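Local atomic coordinates of transcriptional regulator, LYSR family (Neisseria meningitidis, PDB entry 4AB5), a protein that probably controls methionine-biosynthesis genes as a MetR-like, DNA-binding LysR-family transcription factor, here represented by its C-terminal regulatory domain. Residues B[4-9]-B[195-200]; B[16-21]-B[158-163]; B[59-64]-B[185-190]; B[104-109]-B[151-156]. One frame throughout, in Å; residues are numbered along the deposited sequence.

Contact 1 (B[4-9]-B[195-200]); sequences EGEAGE and KSYLNN
The chain leading into strand 8-13, the N-terminal strand of the LysR regulatory domain, runs past the first turn of helix 196-212 at the surface of one lobe without pairing with it, the nearest CA atoms of E6 and Y197 lying 8.6 Å apart, so side chains bridge the gap. The E6 side chain leaves with CG anti to the backbone N (chi1 -162°) and stays extended beyond it, which carries its carboxylate to the start of the helix. There E6 OE1 lies 3.1 Å from S196 OG, and E6 OE2 comes up to the edge of the Y197 ring, near its plane, 3.5 Å from CD2. The carboxylate is turned 64° from the ring plane. Y197 reaches back the other way: its CG sits between the backbone N and the carbonyl carbon (chi1 57°), and the ring reaches toward residues 7-9 until OH lies 3.7 Å from both G8 CA and E9 N. The tyrosine hydroxyl occupies the place where a CB of G8 would stand; the G8 backbone is hydrogen-bonded to E38 in the neighbouring strand. W34 also touches both E6 and S196. Chemically, an exposed carboxylate is set beside a buried aromatic ring: it lies at the N-terminal turn, whose helix dipole would probably favour its negative charge, and against ring hydrogens that carry slight positive charge.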
loop_
_atom_site.group_PDB
_atom_site.type_symbol
_atom_site.label_atom_id
_atom_site.label_comp_id
_atom_site.label_asym_id
_atom_site.label_seq_id
_atom_site.Cartn_x
_atom_site.Cartn_y
_atom_site.Cartn_z
ATOM N N GLU B 4 -2.057 27.695 -24.145
ATOM C CA GLU B 4 -2.836 26.500 -23.812
ATOM C C GLU B 4 -3.062 26.404 -22.292
ATOM O O GLU B 4 -3.944 25.675 -21.844
ATOM C CB GLU B 4 -2.112 25.230 -24.305
ATOM C CG GLU B 4 -1.665 25.257 -25.762
ATOM C CD GLU B 4 -2.748 25.041 -26.799
ATOM O OE1 GLU B 4 -3.662 24.221 -26.547
ATOM O OE2 GLU B 4 -2.664 25.672 -27.877
ATOM N N GLY B 5 -2.251 27.137 -21.534
ATOM C CA GLY B 5 -2.275 27.172 -20.078
ATOM C C GLY B 5 -0.864 27.266 -19.541
ATOM O O GLY B 5 0.060 27.583 -20.297
ATOM N N GLU B 6 -0.675 26.992 -18.244
ATOM C CA GLU B 6 0.657 27.069 -17.643
ATOM C C GLU B 6 1.384 25.721 -17.583
ATOM O O GLU B 6 0.968 24.815 -16.854
ATOM C CB GLU B 6 0.621 27.769 -16.273
ATOM C CG GLU B 6 1.979 28.271 -15.807
ATOM C CD GLU B 6 1.989 28.890 -14.422
ATOM O OE1 GLU B 6 1.050 29.655 -14.098
ATOM O OE2 GLU B 6 2.957 28.633 -13.671
ATOM N N ALA B 7 2.489 25.619 -18.340
ATOM C CA ALA B 7 3.355 24.445 -18.435
ATOM C C ALA B 7 4.408 24.384 -17.308
ATOM O O ALA B 7 4.748 25.404 -16.712
ATOM C CB ALA B 7 4.034 24.417 -19.795
ATOM N N GLY B 8 4.900 23.183 -17.033
ATOM C CA GLY B 8 5.892 22.943 -15.992
ATOM C C GLY B 8 6.030 21.484 -15.592
ATOM O O GLY B 8 5.544 20.587 -16.287
ATOM N N GLU B 9 6.703 21.244 -14.458
ATOM C CA GLU B 9 6.970 19.915 -13.927
ATOM C C GLU B 9 6.782 19.897 -12.427
ATOM O O GLU B 9 7.332 20.760 -11.727
ATOM C CB GLU B 9 8.425 19.509 -14.222
ATOM C CG GLU B 9 8.633 18.692 -15.482
ATOM C CD GLU B 9 10.078 18.654 -15.940
ATOM O OE1 GLU B 9 10.924 18.084 -15.211
ATOM O OE2 GLU B 9 10.367 19.205 -17.027
ATOM N N LYS B 195 6.551 30.065 -8.415
ATOM C CA LYS B 195 5.728 29.144 -9.202
ATOM C C LYS B 195 4.378 28.881 -8.527
ATOM O O LYS B 195 4.324 28.252 -7.467
ATOM C CB LYS B 195 6.472 27.820 -9.486
ATOM C CG LYS B 195 7.922 27.985 -9.948
ATOM C CD LYS B 195 8.186 27.380 -11.314
ATOM C CE LYS B 195 9.652 27.447 -11.657
ATOM N NZ LYS B 195 9.919 26.989 -13.044
ATOM N N SER B 196 3.296 29.374 -9.152
ATOM C CA SER B 196 1.910 29.298 -8.687
ATOM C C SER B 196 1.403 27.897 -8.400
ATOM O O SER B 196 0.804 27.690 -7.343
ATOM C CB SER B 196 0.980 30.005 -9.669
ATOM O OG SER B 196 1.141 29.538 -11.001
ATOM N N TYR B 197 1.655 26.939 -9.322
ATOM C CA TYR B 197 1.197 25.559 -9.199
ATOM C C TYR B 197 1.767 24.829 -8.004
ATOM O O TYR B 197 1.048 24.036 -7.393
ATOM C CB TYR B 197 1.371 24.759 -10.494
ATOM C CG TYR B 197 2.777 24.700 -11.046
ATOM C CD1 TYR B 197 3.679 23.728 -10.613
ATOM C CD2 TYR B 197 3.173 25.539 -12.082
ATOM C CE1 TYR B 197 4.968 23.648 -11.138
ATOM C CE2 TYR B 197 4.450 25.453 -12.635
ATOM C CZ TYR B 197 5.351 24.515 -12.150
ATOM O OH TYR B 197 6.618 24.429 -12.676
ATOM N N LEU B 198 3.049 25.109 -7.662
ATOM C CA LEU B 198 3.727 24.519 -6.506
ATOM C C LEU B 198 3.010 24.962 -5.247
ATOM O O LEU B 198 2.655 24.126 -4.424
ATOM C CB LEU B 198 5.211 24.932 -6.443
ATOM C CG LEU B 198 6.143 24.369 -7.516
ATOM C CD1 LEU B 198 7.545 24.865 -7.305
ATOM C CD2 LEU B 198 6.149 22.840 -7.511
ATOM N N ASN B 199 2.732 26.267 -5.144
ATOM C CA ASN B 199 2.006 26.876 -4.043
ATOM C C ASN B 199 0.572 26.371 -3.993
ATOM O O ASN B 199 0.076 26.081 -2.905
ATOM C CB ASN B 199 2.056 28.400 -4.148
ATOM C CG ASN B 199 2.527 29.072 -2.901
ATOM O OD1 ASN B 199 1.770 29.783 -2.238
ATOM N ND2 ASN B 199 3.730 28.752 -2.450
ATOM N N ASN B 200 -0.075 26.227 -5.177
ATOM C CA ASN B 200 -1.442 25.740 -5.269
ATOM C C ASN B 200 -1.546 24.251 -4.913
ATOM O O ASN B 200 -2.566 23.838 -4.359
ATOM C CB ASN B 200 -2.072 26.095 -6.612
ATOM C CG ASN B 200 -3.517 25.722 -6.717
ATOM O OD1 ASN B 200 -4.391 26.186 -5.974
ATOM N ND2 ASN B 200 -3.773 24.801 -7.603
#

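Contact 2 (B[16-21]-B[158-163]); sequences CHTCFD and YWTVMP
The two lobes of the LysR regulatory domain, built on the type 2 periplasmic-binding-protein fold, face each other here: the start of helix 20-33 from one lobe meets the first turn of helix 158-166 from the other. In relatives the effector binds in the cleft between such lobes, so this contact probably lies at or near that cleft. W159 carries it. With CG between the backbone N and the carbonyl carbon (chi1 60°), its indole extends toward residues 18-21 and presents the six-membered ring edge-on. T18 O meets that edge near the ring plane, 3.3 Å from W159 CH2; the same carbonyl accepts the backbone N-H of D21. D21 adds its CB, 3.8 Å from W159 CZ3, and its carboxylate is turned 71° from the indole. Y80 packs edge-to-face with W159, and P214 also touches it. The bend of residues 16-19 is closed by a disulfide, C16 SG to C19 SG 2.0 Å, and H17 of this bend stacks on Y111. F20 and D21 pack on I141 of the second subunit, which brings the dimer interface up to this helix start. Within helix 158-166, T160 OG1 sits 3.3 Å above one face of the W159 ring, offset toward its rim, and the methyl CG2 of T18 approaches this hydroxyl to 4.1 Å.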
loop_
_atom_site.group_PDB
_atom_site.type_symbol
_atom_site.label_atom_id
_atom_site.label_comp_id
_atom_site.label_asym_id
_atom_site.label_seq_id
_atom_site.Cartn_x
_atom_site.Cartn_y
_atom_site.Cartn_z
ATOM N N CYS B 16 7.501 8.820 2.890
ATOM C CA CYS B 16 6.531 8.542 3.949
ATOM C C CYS B 16 5.327 7.770 3.389
ATOM O O CYS B 16 4.690 8.226 2.436
ATOM C CB CYS B 16 6.133 9.852 4.638
ATOM S SG CYS B 16 4.424 9.933 5.265
ATOM N N HIS B 17 5.039 6.589 3.974
ATOM C CA HIS B 17 3.974 5.667 3.556
ATOM C C HIS B 17 2.543 6.188 3.746
ATOM O O HIS B 17 1.759 6.130 2.796
ATOM C CB HIS B 17 4.158 4.310 4.245
ATOM C CG HIS B 17 5.352 3.529 3.784
ATOM N ND1 HIS B 17 5.209 2.307 3.146
ATOM C CD2 HIS B 17 6.673 3.788 3.934
ATOM C CE1 HIS B 17 6.437 1.876 2.910
ATOM N NE2 HIS B 17 7.352 2.730 3.367
ATOM N N THR B 18 2.190 6.666 4.966
ATOM C CA THR B 18 0.846 7.185 5.280
ATOM C C THR B 18 0.464 8.390 4.419
ATOM O O THR B 18 -0.713 8.560 4.102
ATOM C CB THR B 18 0.647 7.459 6.787
ATOM O OG1 THR B 18 1.600 8.418 7.253
ATOM C CG2 THR B 18 0.698 6.203 7.628
ATOM N N CYS B 19 1.474 9.201 4.027
ATOM C CA CYS B 19 1.377 10.394 3.171
ATOM C C CYS B 19 0.568 10.150 1.897
ATOM O O CYS B 19 -0.266 10.980 1.538
ATOM C CB CYS B 19 2.767 10.938 2.850
ATOM S SG CYS B 19 3.670 11.570 4.292
ATOM N N PHE B 20 0.785 8.985 1.250
ATOM C CA PHE B 20 0.122 8.545 0.018
ATOM C C PHE B 20 -1.409 8.549 0.100
ATOM O O PHE B 20 -2.073 8.817 -0.909
ATOM C CB PHE B 20 0.655 7.169 -0.411
ATOM C CG PHE B 20 2.009 7.201 -1.081
ATOM C CD1 PHE B 20 3.177 7.291 -0.327
ATOM C CD2 PHE B 20 2.118 7.130 -2.467
ATOM C CE1 PHE B 20 4.434 7.322 -0.952
ATOM C CE2 PHE B 20 3.370 7.181 -3.092
ATOM C CZ PHE B 20 4.521 7.267 -2.330
ATOM N N ASP B 21 -1.970 8.303 1.298
ATOM C CA ASP B 21 -3.418 8.319 1.503
ATOM C C ASP B 21 -4.074 9.646 1.149
ATOM O O ASP B 21 -5.167 9.647 0.580
ATOM C CB ASP B 21 -3.781 7.876 2.929
ATOM C CG ASP B 21 -3.661 6.379 3.170
ATOM O OD1 ASP B 21 -3.369 5.637 2.198
ATOM O OD2 ASP B 21 -3.870 5.946 4.329
ATOM N N TYR B 158 -3.456 9.153 14.037
ATOM C CA TYR B 158 -4.820 8.943 14.508
ATOM C C TYR B 158 -5.808 8.827 13.327
ATOM O O TYR B 158 -6.667 7.942 13.341
ATOM C CB TYR B 158 -5.241 10.049 15.506
ATOM C CG TYR B 158 -6.693 9.956 15.923
ATOM C CD1 TYR B 158 -7.120 8.990 16.834
ATOM C CD2 TYR B 158 -7.655 10.787 15.355
ATOM C CE1 TYR B 158 -8.464 8.862 17.179
ATOM C CE2 TYR B 158 -9.001 10.669 15.693
ATOM C CZ TYR B 158 -9.399 9.712 16.617
ATOM O OH TYR B 158 -10.723 9.575 16.957
ATOM N N TRP B 159 -5.681 9.711 12.310
ATOM C CA TRP B 159 -6.563 9.689 11.143
ATOM C C TRP B 159 -6.561 8.351 10.367
ATOM O O TRP B 159 -7.616 7.942 9.883
ATOM C CB TRP B 159 -6.344 10.907 10.222
ATOM C CG TRP B 159 -4.956 11.032 9.674
ATOM C CD1 TRP B 159 -3.949 11.802 10.172
ATOM C CD2 TRP B 159 -4.429 10.380 8.508
ATOM N NE1 TRP B 159 -2.824 11.669 9.393
ATOM C CE2 TRP B 159 -3.083 10.783 8.378
ATOM C CE3 TRP B 159 -4.961 9.480 7.563
ATOM C CZ2 TRP B 159 -2.264 10.332 7.336
ATOM C CZ3 TRP B 159 -4.145 9.024 6.542
ATOM C CH2 TRP B 159 -2.815 9.452 6.433
ATOM N N THR B 160 -5.392 7.676 10.273
ATOM C CA THR B 160 -5.225 6.377 9.595
ATOM C C THR B 160 -5.924 5.256 10.396
ATOM O O THR B 160 -6.556 4.376 9.809
ATOM C CB THR B 160 -3.719 6.014 9.477
ATOM O OG1 THR B 160 -2.933 7.171 9.214
ATOM C CG2 THR B 160 -3.454 4.960 8.418
ATOM N N VAL B 161 -5.739 5.281 11.727
ATOM C CA VAL B 161 -6.231 4.325 12.711
ATOM C C VAL B 161 -7.764 4.340 12.843
ATOM O O VAL B 161 -8.369 3.274 12.994
ATOM C CB VAL B 161 -5.483 4.568 14.060
ATOM C CG1 VAL B 161 -6.178 3.914 15.251
ATOM C CG2 VAL B 161 -4.039 4.104 13.964
HETATM N N MSE B 162 -8.376 5.542 12.809
HETATM C CA MSE B 162 -9.817 5.774 12.967
HETATM C C MSE B 162 -10.801 4.789 12.272
HETATM O O MSE B 162 -11.632 4.252 13.004
HETATM C CB MSE B 162 -10.185 7.253 12.787
HETATM C CG MSE B 162 -11.390 7.687 13.608
HETATM SE SE MSE B 162 -12.627 8.797 12.551
HETATM C CE MSE B 162 -13.038 7.532 11.030
ATOM N N PRO B 163 -10.726 4.456 10.944
ATOM C CA PRO B 163 -11.682 3.463 10.388
ATOM C C PRO B 163 -11.608 2.061 11.008
ATOM O O PRO B 163 -12.610 1.353 11.042
ATOM C CB PRO B 163 -11.310 3.395 8.900
ATOM C CG PRO B 163 -10.553 4.629 8.625
ATOM C CD PRO B 163 -9.836 4.983 9.886
#

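Contact 3 (B[59-64]-B[185-190])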
loop_
_atom_site.group_PDB
_atom_site.type_symbol
_atom_site.label_atom_id
_atom_site.label_comp_id
_atom_site.label_asym_id
_atom_site.label_seq_id
_atom_site.Cartn_x
_atom_site.Cartn_y
_atom_site.Cartn_z
ATOM N N ASP B 59 10.880 18.519 -7.654
ATOM C CA ASP B 59 10.412 19.913 -7.569
ATOM C C ASP B 59 9.715 20.257 -6.242
ATOM O O ASP B 59 9.721 21.421 -5.833
ATOM C CB ASP B 59 9.526 20.261 -8.773
ATOM C CG ASP B 59 10.124 19.836 -10.099
ATOM O OD1 ASP B 59 11.017 20.548 -10.604
ATOM O OD2 ASP B 59 9.720 18.772 -10.618
ATOM N N LEU B 60 9.162 19.246 -5.556
ATOM C CA LEU B 60 8.512 19.410 -4.255
ATOM C C LEU B 60 8.725 18.148 -3.422
ATOM O O LEU B 60 8.616 17.037 -3.953
ATOM C CB LEU B 60 7.021 19.725 -4.424
ATOM C CG LEU B 60 6.241 20.216 -3.206
ATOM C CD1 LEU B 60 5.219 21.248 -3.621
ATOM C CD2 LEU B 60 5.517 19.059 -2.513
ATOM N N ALA B 61 9.039 18.323 -2.118
ATOM C CA ALA B 61 9.261 17.215 -1.197
ATOM C C ALA B 61 8.366 17.281 0.042
ATOM O O ALA B 61 8.214 18.351 0.631
ATOM C CB ALA B 61 10.724 17.157 -0.785
ATOM N N ILE B 62 7.777 16.130 0.430
ATOM C CA ILE B 62 6.961 15.999 1.640
ATOM C C ILE B 62 7.943 15.583 2.738
ATOM O O ILE B 62 8.602 14.540 2.619
ATOM C CB ILE B 62 5.781 14.992 1.459
ATOM C CG1 ILE B 62 4.859 15.356 0.253
ATOM C CG2 ILE B 62 4.987 14.772 2.760
ATOM C CD1 ILE B 62 4.176 16.818 0.217
ATOM N N VAL B 63 8.100 16.443 3.766
ATOM C CA VAL B 63 9.058 16.235 4.853
ATOM C C VAL B 63 8.438 16.358 6.263
ATOM O O VAL B 63 7.461 17.086 6.446
ATOM C CB VAL B 63 10.323 17.127 4.674
ATOM C CG1 VAL B 63 11.147 16.700 3.451
ATOM C CG2 VAL B 63 9.965 18.618 4.610
ATOM N N SER B 64 9.038 15.644 7.248
ATOM C CA SER B 64 8.642 15.612 8.665
ATOM C C SER B 64 9.340 16.678 9.528
ATOM O O SER B 64 9.018 16.816 10.713
ATOM C CB SER B 64 8.880 14.228 9.253
ATOM O OG SER B 64 8.000 13.294 8.655
ATOM N N TYR B 185 5.522 19.113 6.280
ATOM C CA TYR B 185 5.912 20.267 5.476
ATOM C C TYR B 185 6.098 19.888 4.020
ATOM O O TYR B 185 6.427 18.737 3.710
ATOM C CB TYR B 185 7.239 20.878 5.981
ATOM C CG TYR B 185 7.237 21.298 7.432
ATOM C CD1 TYR B 185 6.879 22.590 7.803
ATOM C CD2 TYR B 185 7.665 20.425 8.434
ATOM C CE1 TYR B 185 6.891 22.990 9.141
ATOM C CE2 TYR B 185 7.684 20.815 9.775
ATOM C CZ TYR B 185 7.295 22.099 10.124
ATOM O OH TYR B 185 7.300 22.496 11.439
ATOM N N ALA B 186 5.933 20.882 3.135
ATOM C CA ALA B 186 6.204 20.758 1.718
ATOM C C ALA B 186 7.459 21.599 1.487
ATOM O O ALA B 186 7.479 22.789 1.812
ATOM C CB ALA B 186 5.049 21.309 0.906
ATOM N N ALA B 187 8.528 20.964 1.009
ATOM C CA ALA B 187 9.791 21.629 0.724
ATOM C C ALA B 187 9.933 21.866 -0.786
ATOM O O ALA B 187 9.616 20.987 -1.586
ATOM C CB ALA B 187 10.947 20.777 1.232
ATOM N N ILE B 188 10.375 23.067 -1.168
ATOM C CA ILE B 188 10.668 23.465 -2.546
ATOM C C ILE B 188 12.003 24.246 -2.548
ATOM O O ILE B 188 12.501 24.628 -1.475
ATOM C CB ILE B 188 9.523 24.285 -3.222
ATOM C CG1 ILE B 188 9.214 25.616 -2.486
ATOM C CG2 ILE B 188 8.270 23.449 -3.478
ATOM C CD1 ILE B 188 8.422 26.644 -3.296
ATOM N N ARG B 189 12.563 24.509 -3.750
ATOM C CA ARG B 189 13.774 25.315 -3.887
ATOM C C ARG B 189 13.339 26.756 -3.652
ATOM O O ARG B 189 12.191 27.093 -3.928
ATOM C CB ARG B 189 14.339 25.212 -5.307
ATOM C CG ARG B 189 14.947 23.878 -5.677
ATOM C CD ARG B 189 15.273 23.912 -7.155
ATOM N NE ARG B 189 15.273 22.581 -7.762
ATOM C CZ ARG B 189 14.208 21.998 -8.301
ATOM N NH1 ARG B 189 13.032 22.615 -8.307
ATOM N NH2 ARG B 189 14.310 20.792 -8.840
ATOM N N THR B 190 14.222 27.591 -3.133
ATOM C CA THR B 190 13.909 29.003 -2.901
ATOM C C THR B 190 13.649 29.754 -4.220
ATOM O O THR B 190 12.804 30.649 -4.234
ATOM C CB THR B 190 14.949 29.644 -1.959
ATOM O OG1 THR B 190 15.072 28.805 -0.811
ATOM C CG2 THR B 190 14.552 31.044 -1.504
#
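Four backbone hydrogen bonds join strand 60-63 to the end of strand 171-189 as antiparallel neighbours in the central sheet of an alpha/beta lobe of the regulatory domain. A61 and A187 form one hydrogen-bonded pair: A187 N donates to A61 O at 2.7 Å, almost straight (175°), and A61 N returns a bond to A187 O. V63 and Y185 form the other, with V63 N to Y185 O and Y185 N to V63 O both 2.8 Å, the latter nearly along the C=O axis. Between them I62 and A186 make a non-hydrogen-bonded pair. On the sheet face of A61, V63, Y185 and A187, V63 CG2 lies across Y185 CB at 3.8 Å and also touches the A187 methyl, while F74 packs on V63 and A187. The face of I62 and A186 is covered by helix 196-212, through I205 and C202; L60 also packs on C202. L60 CD1 meets I188 CG2 at 3.8 Å. D59 is held mainly by R11 and R189 mainly by D192, and their mutual salt bridge is long: D59 OD1 reaches R189 NH1 at 3.7 Å, at the edge of a guanidinium turned 61° from the carboxylate.

Contact 4 (B[104-109]-B[151-156]); sequences IGETLI and RGIAAL
The firm part of this contact is backbone and buried: I153 bonds to both neighbours of L108. Its N-H points almost along the C=O axis of T107, N to O 2.8 Å, and its carbonyl takes the N-H of I109, I153 O to I109 N 2.7 Å (N-H...O angle 174°), making a single bridge. Around it, the I109 CD1 methyl comes down on the backbone of G152, 3.7 Å from CA, and A154 CB lies against the I109 carbonyl. G152 has no CB to intrude where its chain passes T107 O. I143 covers both I109 and A154 from helix 140-148. The looser side involves partly exposed E106, T107 and R151. Buried I153, its CG1 between the backbone N and the carbonyl carbon, sends CD1 to E106 CB at 3.8 Å, while the bend at chi2 (66°) leads the E106 carboxylate away. T107 CG2 faces R151 O, and the R151 side chain leaves to pack on L39 of the second subunit, with a weak, long ion pair to D40 there. The bridge links the two-stranded parallel sheet of 108-110 and 134-136 to the sheet holding 154-157, within the second alpha/beta lobe of the LysR regulatory domain.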
loop_
_atom_site.group_PDB
_atom_site.type_symbol
_atom_site.label_atom_id
_atom_site.label_comp_id
_atom_site.label_asym_id
_atom_site.label_seq_id
_atom_site.Cartn_x
_atom_site.Cartn_y
_atom_site.Cartn_z
ATOM N N ILE B 104 9.566 -1.929 25.528
ATOM C CA ILE B 104 10.693 -2.841 25.781
ATOM C C ILE B 104 10.497 -4.320 25.367
ATOM O O ILE B 104 11.276 -4.836 24.567
ATOM C CB ILE B 104 11.357 -2.645 27.185
ATOM C CG1 ILE B 104 12.114 -1.303 27.248
ATOM C CG2 ILE B 104 12.302 -3.818 27.554
ATOM C CD1 ILE B 104 12.518 -0.825 28.628
ATOM N N GLY B 105 9.477 -4.970 25.891
ATOM C CA GLY B 105 9.229 -6.374 25.572
ATOM C C GLY B 105 8.569 -6.675 24.238
ATOM O O GLY B 105 8.906 -7.664 23.585
ATOM N N GLU B 106 7.617 -5.813 23.843
ATOM C CA GLU B 106 6.741 -5.887 22.681
ATOM C C GLU B 106 7.431 -5.847 21.320
ATOM O O GLU B 106 8.423 -5.142 21.156
ATOM C CB GLU B 106 5.699 -4.754 22.763
ATOM C CG GLU B 106 4.405 -5.079 23.510
ATOM C CD GLU B 106 4.445 -5.349 24.997
ATOM O OE1 GLU B 106 4.636 -4.381 25.767
ATOM O OE2 GLU B 106 4.144 -6.497 25.399
ATOM N N THR B 107 6.844 -6.555 20.324
ATOM C CA THR B 107 7.270 -6.563 18.920
ATOM C C THR B 107 6.659 -5.300 18.299
ATOM O O THR B 107 5.462 -5.063 18.453
ATOM C CB THR B 107 6.799 -7.874 18.214
ATOM O OG1 THR B 107 7.572 -8.974 18.692
ATOM C CG2 THR B 107 6.915 -7.819 16.689
ATOM N N LEU B 108 7.473 -4.484 17.619
ATOM C CA LEU B 108 7.008 -3.259 16.983
ATOM C C LEU B 108 6.808 -3.470 15.476
ATOM O O LEU B 108 7.733 -3.893 14.780
ATOM C CB LEU B 108 7.978 -2.084 17.277
ATOM C CG LEU B 108 7.529 -0.655 16.858
ATOM C CD1 LEU B 108 6.284 -0.197 17.624
ATOM C CD2 LEU B 108 8.645 0.338 17.051
ATOM N N ILE B 109 5.589 -3.207 14.986
ATOM C CA ILE B 109 5.256 -3.325 13.563
ATOM C C ILE B 109 5.348 -1.949 12.911
ATOM O O ILE B 109 4.703 -1.005 13.364
ATOM C CB ILE B 109 3.928 -4.087 13.288
ATOM C CG1 ILE B 109 3.861 -5.379 14.138
ATOM C CG2 ILE B 109 3.782 -4.405 11.783
ATOM C CD1 ILE B 109 2.518 -5.865 14.415
ATOM N N ARG B 151 0.184 -9.944 17.082
ATOM C CA ARG B 151 1.515 -10.213 16.523
ATOM C C ARG B 151 2.540 -9.135 16.882
ATOM O O ARG B 151 3.736 -9.290 16.613
ATOM C CB ARG B 151 1.440 -10.462 14.998
ATOM C CG ARG B 151 0.819 -11.805 14.637
ATOM C CD ARG B 151 1.757 -12.928 15.021
ATOM N NE ARG B 151 1.152 -14.248 14.898
ATOM C CZ ARG B 151 0.706 -14.955 15.925
ATOM N NH1 ARG B 151 0.783 -14.467 17.159
ATOM N NH2 ARG B 151 0.173 -16.153 15.730
ATOM N N GLY B 152 2.052 -8.074 17.513
ATOM C CA GLY B 152 2.845 -6.934 17.951
ATOM C C GLY B 152 1.994 -5.700 18.157
ATOM O O GLY B 152 0.759 -5.785 18.192
ATOM N N ILE B 153 2.668 -4.548 18.334
ATOM C CA ILE B 153 2.059 -3.219 18.492
ATOM C C ILE B 153 2.604 -2.270 17.418
ATOM O O ILE B 153 3.600 -2.596 16.774
ATOM C CB ILE B 153 2.210 -2.657 19.936
ATOM C CG1 ILE B 153 3.700 -2.486 20.352
ATOM C CG2 ILE B 153 1.409 -3.505 20.953
ATOM C CD1 ILE B 153 3.929 -1.610 21.565
ATOM N N ALA B 154 1.954 -1.115 17.206
ATOM C CA ALA B 154 2.399 -0.140 16.203
ATOM C C ALA B 154 2.072 1.281 16.610
ATOM O O ALA B 154 1.286 1.490 17.528
ATOM C CB ALA B 154 1.758 -0.442 14.852
ATOM N N ALA B 155 2.691 2.258 15.923
ATOM C CA ALA B 155 2.449 3.690 16.080
ATOM C C ALA B 155 2.010 4.206 14.715
ATOM O O ALA B 155 2.742 4.068 13.728
ATOM C CB ALA B 155 3.708 4.411 16.537
ATOM N N LEU B 156 0.791 4.735 14.643
ATOM C CA LEU B 156 0.241 5.239 13.388
ATOM C C LEU B 156 -0.508 6.550 13.593
ATOM O O LEU B 156 -0.959 6.794 14.713
ATOM C CB LEU B 156 -0.692 4.186 12.745
ATOM C CG LEU B 156 -0.041 2.954 12.110
ATOM C CD1 LEU B 156 -1.086 1.907 11.799
ATOM C CD2 LEU B 156 0.743 3.317 10.852
#

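Contacts 1 and 3 share one lobe, their centres about 16 Å apart. They touch where L198 of helix 196-212 packs on L60 and I188, and where E9 O lies 3.3 Å from D59 OD2. Contact 4 is at the far end, its centre about 43 Å from that of contact 1 and on the opposite side of the chain's centre. Contact 2 lies between, with C19 SG 3.8 Å from I62 CG2 of contact 3 and V161 CG2 3.6 Å from L156 CB of contact 4. Spanning the two lobes, it is the contact best placed near a probable effector cleft; contacts 1, 3 and 4 lie within lobes.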